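Local coordinates for gentamicin resistance protein (Enterococcus gallinarum, PDB 6CTZ), which probably transfers phosphate from a guanine nucleotide to the 2''-hydroxyl of aminoglycosides such as kanamycin, making its host resistant to gentamicin, at residues L160-S163 with L164-Y167; E232-G235 with E236-R240; I286-L289 with E290-K293. The protein carries 2 engineered substitutions. All coordinates share one frame; numbering follows the deposited sequence.

Contact 1 of 3, residues L160-S163 with L164-Y167; sequences LDES and LRDY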
# COMPACT_ATOMS: atom_id res chain seq x y z
N LEU A 160 13.08 4.82 -23.59
CA LEU A 160 13.58 3.47 -23.61
C LEU A 160 14.28 2.97 -24.86
O LEU A 160 13.96 3.39 -25.93
CB LEU A 160 12.45 2.46 -23.31
CG LEU A 160 11.42 2.79 -22.22
CD1 LEU A 160 10.40 1.69 -22.14
CD2 LEU A 160 12.15 2.89 -20.92
N ASP A 161 15.18 2.06 -24.64
CA ASP A 161 15.62 1.25 -25.76
C ASP A 161 14.42 0.50 -26.31
O ASP A 161 13.54 0.07 -25.56
CB ASP A 161 16.69 0.26 -25.31
CG ASP A 161 17.98 0.94 -24.91
OD1 ASP A 161 18.31 1.98 -25.52
OD2 ASP A 161 18.66 0.43 -24.00
N GLU A 162 14.35 0.39 -27.63
CA GLU A 162 13.20 -0.28 -28.24
C GLU A 162 13.01 -1.70 -27.72
O GLU A 162 11.88 -2.19 -27.67
CB GLU A 162 13.30 -0.23 -29.76
CG GLU A 162 13.09 1.18 -30.27
CD GLU A 162 13.39 1.38 -31.73
OE1 GLU A 162 13.77 0.41 -32.43
OE2 GLU A 162 13.25 2.54 -32.19
N SER A 163 14.09 -2.36 -27.31
CA SER A 163 13.95 -3.71 -26.77
C SER A 163 13.21 -3.71 -25.43
O SER A 163 12.44 -4.64 -25.14
CB SER A 163 15.33 -4.35 -26.61
OG SER A 163 16.11 -3.60 -25.70
N LEU A 164 13.41 -2.69 -24.60
CA LEU A 164 12.70 -2.58 -23.33
C LEU A 164 11.28 -2.19 -23.61
O LEU A 164 10.41 -2.65 -22.92
CB LEU A 164 13.40 -1.63 -22.39
CG LEU A 164 12.80 -1.54 -20.98
CD1 LEU A 164 12.72 -2.88 -20.26
CD2 LEU A 164 13.66 -0.59 -20.18
N ARG A 165 11.04 -1.34 -24.62
CA ARG A 165 9.67 -1.04 -25.04
C ARG A 165 8.95 -2.31 -25.48
O ARG A 165 7.79 -2.53 -25.11
CB ARG A 165 9.67 -0.01 -26.18
CG ARG A 165 8.26 0.36 -26.64
CD ARG A 165 8.29 1.40 -27.74
NE ARG A 165 8.73 0.83 -29.01
CZ ARG A 165 9.20 1.55 -30.02
NH1 ARG A 165 9.32 2.87 -29.92
NH2 ARG A 165 9.58 0.94 -31.14
N ASP A 166 9.63 -3.16 -26.26
CA ASP A 166 9.03 -4.41 -26.69
C ASP A 166 8.65 -5.28 -25.50
O ASP A 166 7.58 -5.91 -25.49
CB ASP A 166 9.99 -5.18 -27.60
CG ASP A 166 10.29 -4.46 -28.91
OD1 ASP A 166 9.54 -3.54 -29.29
OD2 ASP A 166 11.30 -4.83 -29.56
N TYR A 167 9.51 -5.32 -24.48
CA TYR A 167 9.20 -6.07 -23.26
C TYR A 167 7.96 -5.52 -22.57
O TYR A 167 7.06 -6.27 -22.20
CB TYR A 167 10.41 -6.03 -22.31
CG TYR A 167 10.11 -6.50 -20.91
CD1 TYR A 167 9.99 -7.85 -20.63
CD2 TYR A 167 9.94 -5.59 -19.87
CE1 TYR A 167 9.72 -8.30 -19.34
CE2 TYR A 167 9.67 -6.03 -18.58
CZ TYR A 167 9.56 -7.39 -18.32
OH TYR A 167 9.29 -7.83 -17.05

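Contact 2 of 3, residues E232-G235 with E236-R240; sequences EDCG and ELFTR. With KAN (kanamycin a), chain E.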
# COMPACT_ATOMS: atom_id res chain seq x y z
N GLU A 232 7.09 -8.02 -4.54
CA GLU A 232 8.18 -7.10 -4.83
C GLU A 232 9.12 -6.95 -3.65
O GLU A 232 10.35 -6.93 -3.82
CB GLU A 232 7.57 -5.74 -5.23
CG GLU A 232 8.52 -4.69 -5.76
CD GLU A 232 7.77 -3.44 -6.18
OE1 GLU A 232 6.86 -3.52 -7.05
OE2 GLU A 232 8.08 -2.36 -5.63
N ASP A 233 8.58 -6.87 -2.43
CA ASP A 233 9.35 -6.49 -1.25
C ASP A 233 9.62 -7.62 -0.27
O ASP A 233 10.57 -7.53 0.50
CB ASP A 233 8.65 -5.36 -0.49
CG ASP A 233 8.66 -4.06 -1.23
OD1 ASP A 233 9.53 -3.87 -2.12
OD2 ASP A 233 7.82 -3.21 -0.91
N CYS A 234 8.79 -8.66 -0.27
CA CYS A 234 9.03 -9.80 0.61
C CYS A 234 9.55 -11.02 -0.12
O CYS A 234 10.09 -11.92 0.53
CB CYS A 234 7.75 -10.16 1.39
SG CYS A 234 7.08 -8.77 2.34
N GLY A 235 9.42 -11.08 -1.44
CA GLY A 235 9.98 -12.16 -2.22
C GLY A 235 8.95 -13.24 -2.55
O GLY A 235 7.91 -13.38 -1.91
N GLU A 236 9.28 -14.03 -3.58
CA GLU A 236 8.35 -15.02 -4.10
C GLU A 236 8.09 -16.14 -3.10
O GLU A 236 6.95 -16.62 -2.98
CB GLU A 236 8.87 -15.58 -5.42
CG GLU A 236 7.93 -16.62 -6.01
CD GLU A 236 8.33 -17.09 -7.39
OE1 GLU A 236 9.16 -16.42 -8.06
OE2 GLU A 236 7.81 -18.14 -7.81
N LEU A 237 9.12 -16.59 -2.39
CA LEU A 237 8.93 -17.70 -1.46
C LEU A 237 7.93 -17.34 -0.37
O LEU A 237 6.99 -18.10 -0.08
CB LEU A 237 10.27 -18.15 -0.86
CG LEU A 237 11.09 -19.05 -1.78
CD1 LEU A 237 12.45 -19.31 -1.15
CD2 LEU A 237 10.38 -20.36 -2.04
N PHE A 238 8.09 -16.16 0.23
CA PHE A 238 7.16 -15.72 1.26
C PHE A 238 5.77 -15.52 0.68
O PHE A 238 4.76 -15.90 1.29
CB PHE A 238 7.65 -14.43 1.91
CG PHE A 238 6.73 -13.92 2.97
CD1 PHE A 238 6.76 -14.45 4.25
CD2 PHE A 238 5.80 -12.93 2.68
CE1 PHE A 238 5.91 -13.99 5.23
CE2 PHE A 238 4.94 -12.47 3.66
CZ PHE A 238 5.00 -13.01 4.93
N THR A 239 5.69 -14.91 -0.51
CA THR A 239 4.39 -14.68 -1.13
C THR A 239 3.66 -15.99 -1.36
O THR A 239 2.45 -16.09 -1.11
CB THR A 239 4.59 -13.91 -2.44
OG1 THR A 239 5.18 -12.63 -2.15
CG2 THR A 239 3.28 -13.68 -3.14
N ARG A 240 4.38 -17.02 -1.82
CA ARG A 240 3.75 -18.32 -2.04
C ARG A 240 3.26 -18.94 -0.74
O ARG A 240 2.26 -19.66 -0.74
CB ARG A 240 4.74 -19.25 -2.75
CG ARG A 240 4.88 -18.97 -4.23
CD ARG A 240 5.99 -19.82 -4.85
NE ARG A 240 6.03 -19.70 -6.31
CZ ARG A 240 5.33 -20.48 -7.14
NH1 ARG A 240 4.54 -21.42 -6.66
NH2 ARG A 240 5.42 -20.29 -8.45
C1 KAN E . 9.04 1.54 -5.30
C2 KAN E . 9.63 0.81 -6.51
C3 KAN E . 10.70 -0.16 -6.04
C4 KAN E . 11.76 0.65 -5.32
C5 KAN E . 11.16 1.41 -4.14
C6 KAN E . 12.19 2.30 -3.46
C7 KAN E . 5.02 0.71 -1.96
C8 KAN E . 5.32 2.01 -2.70
C9 KAN E . 6.27 1.73 -3.87
C10 KAN E . 7.56 1.05 -3.40
C11 KAN E . 7.24 -0.21 -2.60
C12 KAN E . 6.31 0.09 -1.43
C13 KAN E . 3.98 3.89 -3.45
C14 KAN E . 2.61 4.44 -3.09
C15 KAN E . 1.55 3.69 -3.90
C16 KAN E . 1.86 3.82 -5.39
C17 KAN E . 3.28 3.35 -5.66
C18 KAN E . 3.64 3.61 -7.11
N1 KAN E . 11.53 3.03 -2.39
N2 KAN E . 8.45 -0.84 -2.10
N3 KAN E . 4.08 0.98 -0.86
N4 KAN E . 0.20 4.18 -3.65
O5 KAN E . 10.03 2.21 -4.52
O6 KAN E . 8.58 0.09 -7.17
O7 KAN E . 11.28 -0.85 -7.15
O8 KAN E . 12.77 -0.24 -4.84
O9 KAN E . 8.33 0.59 -4.51
O10 KAN E . 6.62 2.98 -4.49
O11 KAN E . 4.05 2.50 -3.16
O12 KAN E . 4.19 4.08 -4.85
O13 KAN E . 2.42 4.29 -1.68
O14 KAN E . 0.98 3.02 -6.19
O15 KAN E . 4.97 3.16 -7.36
O HOH W 1 10.55 -14.59 0.08

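Contact 3 of 3, residues I286-L289 with E290-K293; sequences IELL and EEDK. Unlike the reference sequence in segment 286-289: Ile286 (reference Leu). With KAN (kanamycin a), chain E.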
# COMPACT_ATOMS: atom_id res chain seq x y z
N ILE A 286 14.07 4.04 -14.61
CA ILE A 286 14.51 3.37 -15.84
C ILE A 286 15.31 2.12 -15.49
O ILE A 286 15.14 1.06 -16.11
CB ILE A 286 15.32 4.35 -16.72
CG1 ILE A 286 14.45 5.52 -17.18
CG2 ILE A 286 15.90 3.62 -17.92
CD1 ILE A 286 13.49 5.18 -18.31
N GLU A 287 16.18 2.22 -14.48
CA GLU A 287 16.98 1.08 -14.07
C GLU A 287 16.10 -0.03 -13.50
O GLU A 287 16.36 -1.22 -13.73
CB GLU A 287 18.02 1.53 -13.05
CG GLU A 287 19.19 0.57 -12.87
CD GLU A 287 20.32 1.19 -12.06
OE1 GLU A 287 21.28 0.46 -11.72
OE2 GLU A 287 20.24 2.40 -11.77
N LEU A 288 15.06 0.33 -12.73
CA LEU A 288 14.16 -0.67 -12.18
C LEU A 288 13.41 -1.41 -13.29
O LEU A 288 13.14 -2.61 -13.17
CB LEU A 288 13.19 -0.03 -11.20
CG LEU A 288 13.84 0.44 -9.90
CD1 LEU A 288 12.91 1.35 -9.12
CD2 LEU A 288 14.25 -0.77 -9.06
N LEU A 289 13.05 -0.70 -14.37
CA LEU A 289 12.40 -1.36 -15.50
C LEU A 289 13.34 -2.36 -16.16
O LEU A 289 12.93 -3.48 -16.49
CB LEU A 289 11.93 -0.32 -16.52
CG LEU A 289 10.71 0.53 -16.16
CD1 LEU A 289 10.41 1.51 -17.29
CD2 LEU A 289 9.50 -0.36 -15.90
N GLU A 290 14.60 -1.97 -16.36
CA GLU A 290 15.59 -2.90 -16.91
C GLU A 290 15.75 -4.12 -16.02
O GLU A 290 15.84 -5.25 -16.51
CB GLU A 290 16.92 -2.19 -17.12
CG GLU A 290 16.85 -1.02 -18.10
CD GLU A 290 18.19 -0.32 -18.28
OE1 GLU A 290 18.68 -0.24 -19.42
OE2 GLU A 290 18.75 0.15 -17.27
N GLU A 291 15.77 -3.92 -14.70
CA GLU A 291 15.91 -5.04 -13.77
C GLU A 291 14.68 -5.94 -13.79
O GLU A 291 14.79 -7.16 -13.66
CB GLU A 291 16.19 -4.53 -12.36
CG GLU A 291 17.48 -3.74 -12.25
CD GLU A 291 17.80 -3.32 -10.83
OE1 GLU A 291 18.99 -3.07 -10.54
OE2 GLU A 291 16.86 -3.24 -10.00
N ASP A 292 13.49 -5.35 -13.94
CA ASP A 292 12.27 -6.16 -14.04
C ASP A 292 12.35 -7.12 -15.22
O ASP A 292 12.04 -8.31 -15.09
CB ASP A 292 11.06 -5.23 -14.18
CG ASP A 292 9.74 -5.96 -14.02
OD1 ASP A 292 9.38 -6.28 -12.87
OD2 ASP A 292 9.06 -6.20 -15.03
N LYS A 293 12.79 -6.62 -16.39
CA LYS A 293 12.93 -7.48 -17.55
C LYS A 293 13.98 -8.55 -17.32
O LYS A 293 13.77 -9.73 -17.64
CB LYS A 293 13.28 -6.64 -18.78
CG LYS A 293 13.56 -7.44 -20.04
CD LYS A 293 13.84 -6.52 -21.22
CE LYS A 293 14.02 -7.30 -22.52
NZ LYS A 293 15.25 -8.13 -22.53
C1 KAN E . 9.04 1.54 -5.30
C2 KAN E . 9.63 0.81 -6.51
C3 KAN E . 10.70 -0.16 -6.04
C4 KAN E . 11.76 0.65 -5.32
C5 KAN E . 11.16 1.41 -4.14
C6 KAN E . 12.19 2.30 -3.46
C7 KAN E . 5.02 0.71 -1.96
C8 KAN E . 5.32 2.01 -2.70
C9 KAN E . 6.27 1.73 -3.87
C10 KAN E . 7.56 1.05 -3.40
C11 KAN E . 7.24 -0.21 -2.60
C12 KAN E . 6.31 0.09 -1.43
C13 KAN E . 3.98 3.89 -3.45
C14 KAN E . 2.61 4.44 -3.09
C15 KAN E . 1.55 3.69 -3.90
C16 KAN E . 1.86 3.82 -5.39
C17 KAN E . 3.28 3.35 -5.66
C18 KAN E . 3.64 3.61 -7.11
N1 KAN E . 11.53 3.03 -2.39
N2 KAN E . 8.45 -0.84 -2.10
N3 KAN E . 4.08 0.98 -0.86
N4 KAN E . 0.20 4.18 -3.65
O5 KAN E . 10.03 2.21 -4.52
O6 KAN E . 8.58 0.09 -7.17
O7 KAN E . 11.28 -0.85 -7.15
O8 KAN E . 12.77 -0.24 -4.84
O9 KAN E . 8.33 0.59 -4.51
O10 KAN E . 6.62 2.98 -4.49
O11 KAN E . 4.05 2.50 -3.16
O12 KAN E . 4.19 4.08 -4.85
O13 KAN E . 2.42 4.29 -1.68
O14 KAN E . 0.98 3.02 -6.19
O15 KAN E . 4.97 3.16 -7.36

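Contact 1 of 3, residues L160-S163 with L164-Y167
Arg165 folds back along Glu162, three residues earlier, at the start of helix 162-176. Its CB lies 3.4 Å from Glu162 O, in van der Waals contact with the turn before it. CG stands opposite the backbone N (chi1 -179°), which carries the chain outward from the helix. It stays extended to CD and then bends at chi3, 73°. The bend lays the guanidinium over the side chain of Glu162. NH2 comes to 3.6 Å from Glu162 CG, which sits over one face of the group near its rim. The two side chains run alongside each other and point the same way. The carboxylate and guanidinium planes are 20° apart. Glu162 OE2 is 4.1 Å from Arg165 NH2 but well out of the guanidinium plane. The charges probably attract, but no N-H points at the oxygen.

Leu160 and Leu164 meet on another side of the turn. Their CD2 methyls touch at 3.9 Å. Ile286 of helix 279-296 also packs on Leu160, and Glu290 and Lys293 pack on Leu164. Tyr167 turns its ring toward the same helix and hydrogen-bonds through OH to Asp292 and Asn296.

Backbone hydrogen bonds close the turn. Asp161 O accepts one from Arg165 N (3.0 Å) and a weak, bent one from Leu164 N. Asp166 N donates to Glu162 O at 2.8 Å, and Tyr167 N to Ser163 O at 3.1 Å. Asp161 holds the N-cap position, but its side chain makes no capping bond. Its negative charge and that of Glu162 would probably still interact favourably with the helix dipole. This is the first turn of an alpha-helix in the helical part of a kinase-like phosphotransferase fold.

Contact 2 of 3, residues E232-G235 with E236-R240
Cys234 places SG opposite its carbonyl carbon (chi1 -56°), while Phe238 sends its ring off opposite its own backbone N (chi1 179°). The Phe238 torsion brings CD2 to 3.6 Å from Cys234 CB, which lies obliquely to the ring. The Cys234 torsion sets where SG stands: 5.1 Å from the ring centroid of Phe238, an oblique sulfur-aromatic contact. Met101 packs on both residues.

Between them the chain turns at Gly235, whose phi is positive. A side chain here would collide with the carbonyl O of Cys234, a position that suits glycine. Gly235 is also the N-cap of helix 236-246. Its O accepts two hydrogen bonds from Thr239: one from N at 3.0 Å and one from OG1 at 2.8 Å. The hydroxyl comes from above the carbonyl plane. A water spans the break in the helices, donating to Cys234 O and accepting from Phe238 N.

Within the first turn of helix 236-246, Arg240 NE donates to the anti lone pair of Glu236 OE2 at 2.8 Å, as part of a salt bridge. Asp252 is a second partner for Arg240.

The other end of the segment faces the antibiotic. Kanamycin N2 donates to Asp233 OD2 at 2.7 Å, and its O6 lies 2.9 Å from Glu232 OE2. This is a helix-glycine-helix junction in which helix 228-234 supplies Glu232 and Asp233 to the kanamycin pocket.

Contact 3 of 3, residues I286-L289 with E290-K293
Glu290 opens the second of two regular alpha-helical turns in helix 279-296, the last helix of the chain. Its N hydrogen-bonds to Ile286 O at 3.1 Å; Ile286 is leucine in the reference sequence. Glu290 CG stands opposite its own carbonyl carbon (chi1 -61°), which places it 3.3 Å from Ile286 O.

Glu291 repeats this geometry. Its N hydrogen-bonds to Glu287 O at 2.9 Å, and CG comes close to the same oxygen. Its carboxylate lies near two unlike neighbours. OE1 is 4.4 Å from Glu287 OE1, a like-charge pair that is probably mildly unfavourable. OE2 rests 3.7 Å from Leu288 CD2, the two side chains passing at a slant.

Asp292 N hydrogen-bonds to Leu288 O. Its side chain leads away from residues 286-289; OD2, held by Tyr167, is also hydrogen-bonded to Thr263. That fixes a buried carboxylate between three helices.

Lys293 N closes the set on Leu289 O. Its chain, extended as far as CE and bent at chi4, packs on Tyr167 of helix 162-176. Leu289 packs against Gln266 and Leu270 of helix 251-276. Leu288, beside Tyr269, reaches the antibiotic with both methyls: CD1 lies 3.4 Å from kanamycin O7.

All three contacts are local, each within one unbroken stretch of chain. They follow in series, so none nests in or crosses another, and none closes a long loop. Contact 1 starts helix 162-176. Contact 2 marks the junction of helices 228-234 and 236-246. Contact 3 lies in the last helix, 279-296. Contacts 1 and 3 touch, with centres 11 Å apart, and so join a helix from the middle of the chain to the C-terminal one. Contacts 2 and 3 do not touch, their nearest atoms being about 7 Å apart. Both reach the same kanamycin, which lies between residues far apart in sequence. Contact 1 stays clear of the antibiotic.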